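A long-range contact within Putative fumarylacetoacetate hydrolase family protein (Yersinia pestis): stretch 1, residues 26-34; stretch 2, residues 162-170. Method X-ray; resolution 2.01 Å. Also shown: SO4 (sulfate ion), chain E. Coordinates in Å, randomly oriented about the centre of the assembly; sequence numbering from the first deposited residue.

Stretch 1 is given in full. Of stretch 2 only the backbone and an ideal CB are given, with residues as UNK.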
ATOM      1  N   GLY A  26      -4.973  -2.629 -11.999  1.00  9.61           N
ATOM      2  CA  GLY A  26      -4.236  -2.392 -13.238  1.00 14.90           C
ATOM      3  C   GLY A  26      -4.836  -3.188 -14.382  1.00 20.96           C
ATOM      4  O   GLY A  26      -5.579  -4.148 -14.160  1.00 25.18           O
ATOM      5  N   SER A  27      -4.528  -2.794 -15.611  1.00 15.46           N
ATOM      6  CA  SER A  27      -4.963  -3.553 -16.772  1.00 13.80           C
ATOM      7  C   SER A  27      -6.459  -3.801 -16.765  1.00 15.15           C
ATOM      8  O   SER A  27      -6.872  -4.929 -16.997  1.00 13.44           O
ATOM      9  CB  SER A  27      -4.264  -4.923 -16.820  1.00 13.95           C
ATOM     10  OG  SER A  27      -2.858  -4.785 -16.733  1.00 25.42           O
ATOM     11  N   ASN A  28      -7.267  -2.784 -16.469  1.00  9.24           N
ATOM     12  CA  ASN A  28      -8.727  -2.958 -16.500  1.00  9.18           C
ATOM     13  C   ASN A  28      -9.494  -2.440 -17.748  1.00 11.54           C
ATOM     14  O   ASN A  28     -10.714  -2.483 -17.786  1.00 10.81           O
ATOM     15  CB  ASN A  28      -9.362  -2.486 -15.187  1.00 14.35           C
ATOM     16  CG  ASN A  28     -10.667  -3.207 -14.871  1.00 13.27           C
ATOM     17  OD1 ASN A  28     -10.823  -4.396 -15.151  1.00 16.38           O
ATOM     18  ND2 ASN A  28     -11.606  -2.488 -14.267  1.00  8.66           N
ATOM     19  N   TYR A  29      -8.776  -1.931 -18.747  1.00 16.99           N
ATOM     20  CA  TYR A  29      -9.367  -1.541 -20.030  1.00  6.30           C
ATOM     21  C   TYR A  29      -8.522  -2.138 -21.158  1.00 10.55           C
ATOM     22  O   TYR A  29      -7.296  -1.963 -21.181  1.00 10.47           O
ATOM     23  CB  TYR A  29      -9.369  -0.012 -20.194  1.00  6.32           C
ATOM     24  CG  TYR A  29     -10.336   0.737 -19.317  1.00  6.89           C
ATOM     25  CD1 TYR A  29     -10.111   0.868 -17.955  1.00 14.39           C
ATOM     26  CD2 TYR A  29     -11.467   1.347 -19.854  1.00 17.82           C
ATOM     27  CE1 TYR A  29     -11.006   1.566 -17.143  1.00  9.54           C
ATOM     28  CE2 TYR A  29     -12.358   2.048 -19.045  1.00 16.52           C
ATOM     29  CZ  TYR A  29     -12.107   2.158 -17.692  1.00 14.27           C
ATOM     30  OH  TYR A  29     -12.965   2.850 -16.875  1.00 17.78           O
ATOM     31  N   ALA A  30      -9.162  -2.824 -22.097  1.00 13.05           N
ATOM     32  CA  ALA A  30      -8.425  -3.541 -23.147  1.00 17.27           C
ATOM     33  C   ALA A  30      -7.499  -2.659 -23.987  1.00 15.70           C
ATOM     34  O   ALA A  30      -6.381  -3.060 -24.303  1.00 17.81           O
ATOM     35  CB  ALA A  30      -9.386  -4.312 -24.044  1.00 21.39           C
ATOM     36  N   GLU A  31      -7.957  -1.463 -24.349  1.00 10.03           N
ATOM     37  CA  GLU A  31      -7.131  -0.567 -25.149  1.00 19.67           C
ATOM     38  C   GLU A  31      -5.915  -0.047 -24.373  1.00 18.52           C
ATOM     39  O   GLU A  31      -4.891   0.278 -24.968  1.00 16.55           O
ATOM     40  CB  GLU A  31      -7.968   0.575 -25.742  1.00 24.32           C
ATOM     41  CG  GLU A  31      -8.912   0.087 -26.845  1.00 38.18           C
ATOM     42  CD  GLU A  31      -9.760   1.193 -27.459  1.00 59.24           C
ATOM     43  OE1 GLU A  31     -10.763   1.609 -26.828  1.00 61.78           O
ATOM     44  OE2 GLU A  31      -9.431   1.637 -28.585  1.00 67.55           O
ATOM     45  N   HIS A  32      -6.021   0.021 -23.049  1.00 12.64           N
ATOM     46  CA  HIS A  32      -4.872   0.398 -22.243  1.00 13.84           C
ATOM     47  C   HIS A  32      -3.890  -0.769 -22.149  1.00 17.62           C
ATOM     48  O   HIS A  32      -2.665  -0.586 -22.256  1.00 19.30           O
ATOM     49  CB  HIS A  32      -5.287   0.858 -20.847  1.00 17.80           C
ATOM     50  CG  HIS A  32      -4.126   1.102 -19.941  1.00 14.09           C
ATOM     51  ND1 HIS A  32      -3.115   1.983 -20.255  1.00 15.11           N
ATOM     52  CD2 HIS A  32      -3.791   0.552 -18.750  1.00 20.22           C
ATOM     53  CE1 HIS A  32      -2.217   1.983 -19.285  1.00 17.88           C
ATOM     54  NE2 HIS A  32      -2.603   1.119 -18.360  1.00 12.81           N
ATOM     55  N   ILE A  33      -4.416  -1.972 -21.967  1.00 14.15           N
ATOM     56  CA  ILE A  33      -3.556  -3.142 -21.991  1.00 10.06           C
ATOM     57  C   ILE A  33      -2.743  -3.208 -23.290  1.00 18.67           C
ATOM     58  O   ILE A  33      -1.569  -3.581 -23.290  1.00 17.07           O
ATOM     59  CB  ILE A  33      -4.338  -4.425 -21.806  1.00 11.42           C
ATOM     60  CG1 ILE A  33      -4.960  -4.469 -20.406  1.00 13.42           C
ATOM     61  CG2 ILE A  33      -3.410  -5.608 -21.986  1.00 14.35           C
ATOM     62  CD1 ILE A  33      -5.810  -5.716 -20.157  1.00 18.41           C
ATOM     63  N   LYS A  34      -3.369  -2.817 -24.392  1.00 17.55           N
ATOM     64  CA  LYS A  34      -2.742  -2.893 -25.705  1.00 23.14           C
ATOM     65  C   LYS A  34      -1.608  -1.864 -25.861  1.00 27.01           C
ATOM     66  O   LYS A  34      -0.542  -2.188 -26.383  1.00 31.03           O
ATOM     67  CB  LYS A  34      -3.815  -2.720 -26.781  1.00 27.41           C
ATOM     68  CG  LYS A  34      -3.309  -2.655 -28.200  1.00 41.59           C
ATOM     69  CD  LYS A  34      -4.440  -2.238 -29.141  1.00 53.53           C
ATOM     70  CE  LYS A  34      -3.970  -2.154 -30.593  1.00 61.43           C
ATOM     71  NZ  LYS A  34      -2.799  -1.253 -30.794  1.00 60.80           N
ATOM     72  N   UNK A 162     -12.748   8.290 -22.190  1.00 19.25           N
ATOM     73  CA  UNK A 162     -13.212   6.923 -22.109  1.00 19.13           C
ATOM     74  C   UNK A 162     -14.506   6.805 -21.336  1.00 20.38           C
ATOM     75  O   UNK A 162     -15.082   7.806 -20.922  1.00 17.02           O
ATOM     76  CB  UNK A 162     -12.140   6.041 -21.466  1.00 19.13           C
ATOM     77  N   UNK A 163     -14.975   5.578 -21.167  1.00 15.09           N
ATOM     78  CA  UNK A 163     -16.215   5.358 -20.457  1.00 20.84           C
ATOM     79  C   UNK A 163     -16.102   4.067 -19.676  1.00 17.22           C
ATOM     80  O   UNK A 163     -15.560   3.081 -20.184  1.00 12.89           O
ATOM     81  CB  UNK A 163     -17.406   5.320 -21.417  1.00 20.84           C
ATOM     82  N   UNK A 164     -16.596   4.073 -18.441  1.00 12.17           N
ATOM     83  CA  UNK A 164     -16.467   2.899 -17.571  1.00 15.06           C
ATOM     84  C   UNK A 164     -17.194   1.655 -18.087  1.00 18.57           C
ATOM     85  O   UNK A 164     -17.013   0.555 -17.549  1.00 13.09           O
ATOM     86  CB  UNK A 164     -16.996   3.242 -16.177  1.00 15.06           C
ATOM     87  N   UNK A 165     -18.014   1.809 -19.124  1.00 17.39           N
ATOM     88  CA  UNK A 165     -18.638   0.628 -19.721  1.00 15.26           C
ATOM     89  C   UNK A 165     -17.576  -0.304 -20.298  1.00 22.20           C
ATOM     90  O   UNK A 165     -17.840  -1.488 -20.541  1.00 17.98           O
ATOM     91  CB  UNK A 165     -19.632   1.037 -20.810  1.00 15.26           C
ATOM     92  N   UNK A 166     -16.368   0.218 -20.504  1.00 13.99           N
ATOM     93  CA  UNK A 166     -15.317  -0.579 -21.119  1.00 11.85           C
ATOM     94  C   UNK A 166     -14.467  -1.326 -20.085  1.00 18.24           C
ATOM     95  O   UNK A 166     -13.556  -2.059 -20.444  1.00 21.47           O
ATOM     96  CB  UNK A 166     -14.422   0.320 -21.974  1.00 11.85           C
ATOM     97  N   UNK A 167     -14.776  -1.158 -18.803  1.00 12.27           N
ATOM     98  CA  UNK A 167     -14.067  -1.921 -17.770  1.00 21.65           C
ATOM     99  C   UNK A 167     -14.144  -3.412 -18.061  1.00 20.75           C
ATOM    100  O   UNK A 167     -15.214  -3.924 -18.392  1.00 16.36           O
ATOM    101  CB  UNK A 167     -14.646  -1.624 -16.385  1.00 21.65           C
ATOM    102  N   UNK A 168     -13.011  -4.099 -17.940  1.00 11.68           N
ATOM    103  CA  UNK A 168     -12.958  -5.550 -18.100  1.00 11.18           C
ATOM    104  C   UNK A 168     -13.599  -6.230 -16.898  1.00 11.72           C
ATOM    105  O   UNK A 168     -14.421  -7.116 -17.055  1.00 15.69           O
ATOM    106  CB  UNK A 168     -11.514  -6.025 -18.276  1.00 11.18           C
ATOM    107  N   UNK A 169     -13.236  -5.800 -15.695  1.00  7.10           N
ATOM    108  CA  UNK A 169     -13.948  -6.246 -14.505  1.00 11.38           C
ATOM    109  C   UNK A 169     -14.765  -5.062 -13.983  1.00 13.57           C
ATOM    110  O   UNK A 169     -14.195  -4.053 -13.591  1.00 17.48           O
ATOM    111  CB  UNK A 169     -12.984  -6.773 -13.441  1.00 11.38           C
ATOM    112  N   UNK A 170     -16.107  -5.170 -14.017  1.00 14.79           N
ATOM    113  CA  UNK A 170     -17.008  -4.088 -13.610  1.00 14.10           C
ATOM    114  C   UNK A 170     -16.833  -3.743 -12.134  1.00 10.04           C
ATOM    115  O   UNK A 170     -16.289  -4.554 -11.383  1.00 12.38           O
ATOM    116  CB  UNK A 170     -18.462  -4.476 -13.885  1.00 14.10           C
TER
HETATM  117  S   SO4 E 219      -1.368  -0.310 -15.283  1.00 38.44           S
HETATM  118  O1  SO4 E 219      -0.793   0.711 -16.159  1.00 30.76           O
HETATM  119  O2  SO4 E 219      -1.471   0.213 -13.933  1.00 29.47           O
HETATM  120  O3  SO4 E 219      -2.705  -0.693 -15.740  1.00 35.38           O
HETATM  121  O4  SO4 E 219      -0.468  -1.475 -15.301  1.00 36.20           O

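Stretch 1 meets its partner chiefly through Asn28 and Tyr29, with the first turn of the helix from Ala30 behind them, so the positions of stretch 2 can be read against those residues.

Position 162 points its ideal CB toward stretch 1, 4.7 Å from Tyr29 CE2. The backbone is extended, phi/psi -152/-177, which suits many residues; a small side chain could rest near the ring, and glycine would leave that space open. The deposited residue is Gly162, the last but one of its strand.

At 163 the CA-to-CB bond points away, so stretch 1 sets little demand on the side chain; the closest approach is by the backbone O, 3.6 Å from Tyr29 CE2, at the ring edge. Asn163 is found, and its OD1 accepts from the backbone N of position 165 at 2.9 Å, holding the start of the 3-10 segment.

Position 164 points sideways, its ideal CB 4.1 Å from Tyr29 OH. A small or beta-branched residue would fit beside the hydroxyl. It is Thr164, chi1 p, with CG2 3.7 Å from Tyr29 OH.

Position 165 points away, with nothing of stretch 1 within reach, and almost any residue that tolerates a 3-10 turn would serve. Arg165 occupies it and makes no contact across.

At 166 the bond runs sideways and the ideal CB lies 3.8 Å from Tyr29 CD2. Ring carbons are the near neighbours, and the carboxylate of Glu31 lies farther off, so a small, neutral polar or basic residue would suit. Asp166 is deposited, with CB 3.9 Å from Tyr29 CD2, while its backbone O receives a hydrogen bond from a water, 2.7 Å from that O, which also accepts from Ala30 N at 2.8 Å.

Position 167 also points sideways, with Asn28 ND2 3.8 Å and Tyr29 CZ 4.7 Å from the ideal CB. A leucine-like chain or a longer, flexible apolar one could run along the tyrosine. Met167, a selenomethionine, does so: CG is 3.7 Å from Tyr29 CZ and CE 3.3 Å from Tyr29 OH, while its N lies over one face of the ring.

Position 168 points toward stretch 1. Its amide donates to Asn28 O (N to O, 2.8 Å, 164°), which fixes the backbone and rules out proline. Ahead of the CB lie the start of the helix and the methyl end of Ile33, so leucine, isoleucine or methionine would be reasonable. Ile168 is deposited; its CD1 reaches Ile33 CD1 at 3.7 Å and Ala30 N at 3.8 Å.

At 169 the backbone is the main partner: N donates to Asn28 OD1 at 2.8 Å, and O accepts from Asn28 ND2 at 3.1 Å, so the carboxamide pairs with both ends of one residue. The ideal CB, directed sideways, lies 3.6 Å from Asn28 OD1, so a small polar side chain would suit. Thr169 places OG1 2.7 Å from a water that donates to Asn28 OD1 at 2.6 Å.

Position 170 points away, so many residues would serve, proline among those its phi of -63° allows. Pro170 is present, at the N-cap position of the following helix.

Stretch 2 162-170: GNTRDMITP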
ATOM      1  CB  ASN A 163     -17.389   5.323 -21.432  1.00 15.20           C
ATOM      2  CG  ASN A 163     -18.731   5.301 -20.728  1.00 20.23           C
ATOM      3  OD1 ASN A 163     -19.157   4.260 -20.225  1.00 15.06           O
ATOM      4  ND2 ASN A 163     -19.411   6.452 -20.689  1.00 14.13           N
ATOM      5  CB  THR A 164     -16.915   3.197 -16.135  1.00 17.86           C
ATOM      6  OG1 THR A 164     -18.305   3.561 -16.128  1.00 19.82           O
ATOM      7  CG2 THR A 164     -16.084   4.342 -15.554  1.00 17.09           C
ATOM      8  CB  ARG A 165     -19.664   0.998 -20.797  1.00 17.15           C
ATOM      9  CG  ARG A 165     -19.060   1.520 -22.100  1.00 18.55           C
ATOM     10  CD  ARG A 165     -20.125   1.674 -23.199  1.00 23.60           C
ATOM     11  NE  ARG A 165     -21.174   2.611 -22.806  1.00 28.40           N
ATOM     12  CZ  ARG A 165     -21.081   3.935 -22.905  1.00 26.04           C
ATOM     13  NH1 ARG A 165     -19.982   4.502 -23.389  1.00 22.93           N
ATOM     14  NH2 ARG A 165     -22.091   4.695 -22.517  1.00 29.99           N
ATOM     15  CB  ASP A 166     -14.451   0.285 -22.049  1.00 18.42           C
ATOM     16  CG  ASP A 166     -15.215   0.742 -23.298  1.00 27.49           C
ATOM     17  OD1 ASP A 166     -16.138   0.018 -23.730  1.00 32.58           O
ATOM     18  OD2 ASP A 166     -14.908   1.817 -23.846  1.00 37.16           O
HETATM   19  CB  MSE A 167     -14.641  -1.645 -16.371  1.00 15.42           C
HETATM   20  CG  MSE A 167     -14.237  -0.283 -15.840  1.00 22.09           C
HETATM   21 SE   MSE A 167     -14.977   0.147 -14.084  0.75 24.37          SE
HETATM   22  CE  MSE A 167     -14.447   1.987 -14.018  1.00 29.08           C
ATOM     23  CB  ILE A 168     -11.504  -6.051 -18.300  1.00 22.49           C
ATOM     24  CG1 ILE A 168     -10.983  -5.643 -19.689  1.00 18.36           C
ATOM     25  CG2 ILE A 168     -11.426  -7.560 -18.103  1.00 22.37           C
ATOM     26  CD1 ILE A 168      -9.476  -5.847 -19.864  1.00 19.21           C
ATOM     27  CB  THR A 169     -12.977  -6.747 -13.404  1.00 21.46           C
ATOM     28  OG1 THR A 169     -12.038  -7.677 -13.967  1.00 19.11           O
ATOM     29  CG2 THR A 169     -13.754  -7.434 -12.258  1.00 21.66           C
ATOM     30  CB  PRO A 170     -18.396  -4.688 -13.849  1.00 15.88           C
ATOM     31  CG  PRO A 170     -18.172  -5.738 -14.860  1.00 14.91           C
ATOM     32  CD  PRO A 170     -16.867  -6.348 -14.460  1.00 18.72           C
TER
HETATM   33  O   HOH W   1      -9.607  -6.542 -14.366  1.00 18.79           O
HETATM   34  O   HOH W   2     -11.904  -2.825 -22.470  1.00 12.45           O
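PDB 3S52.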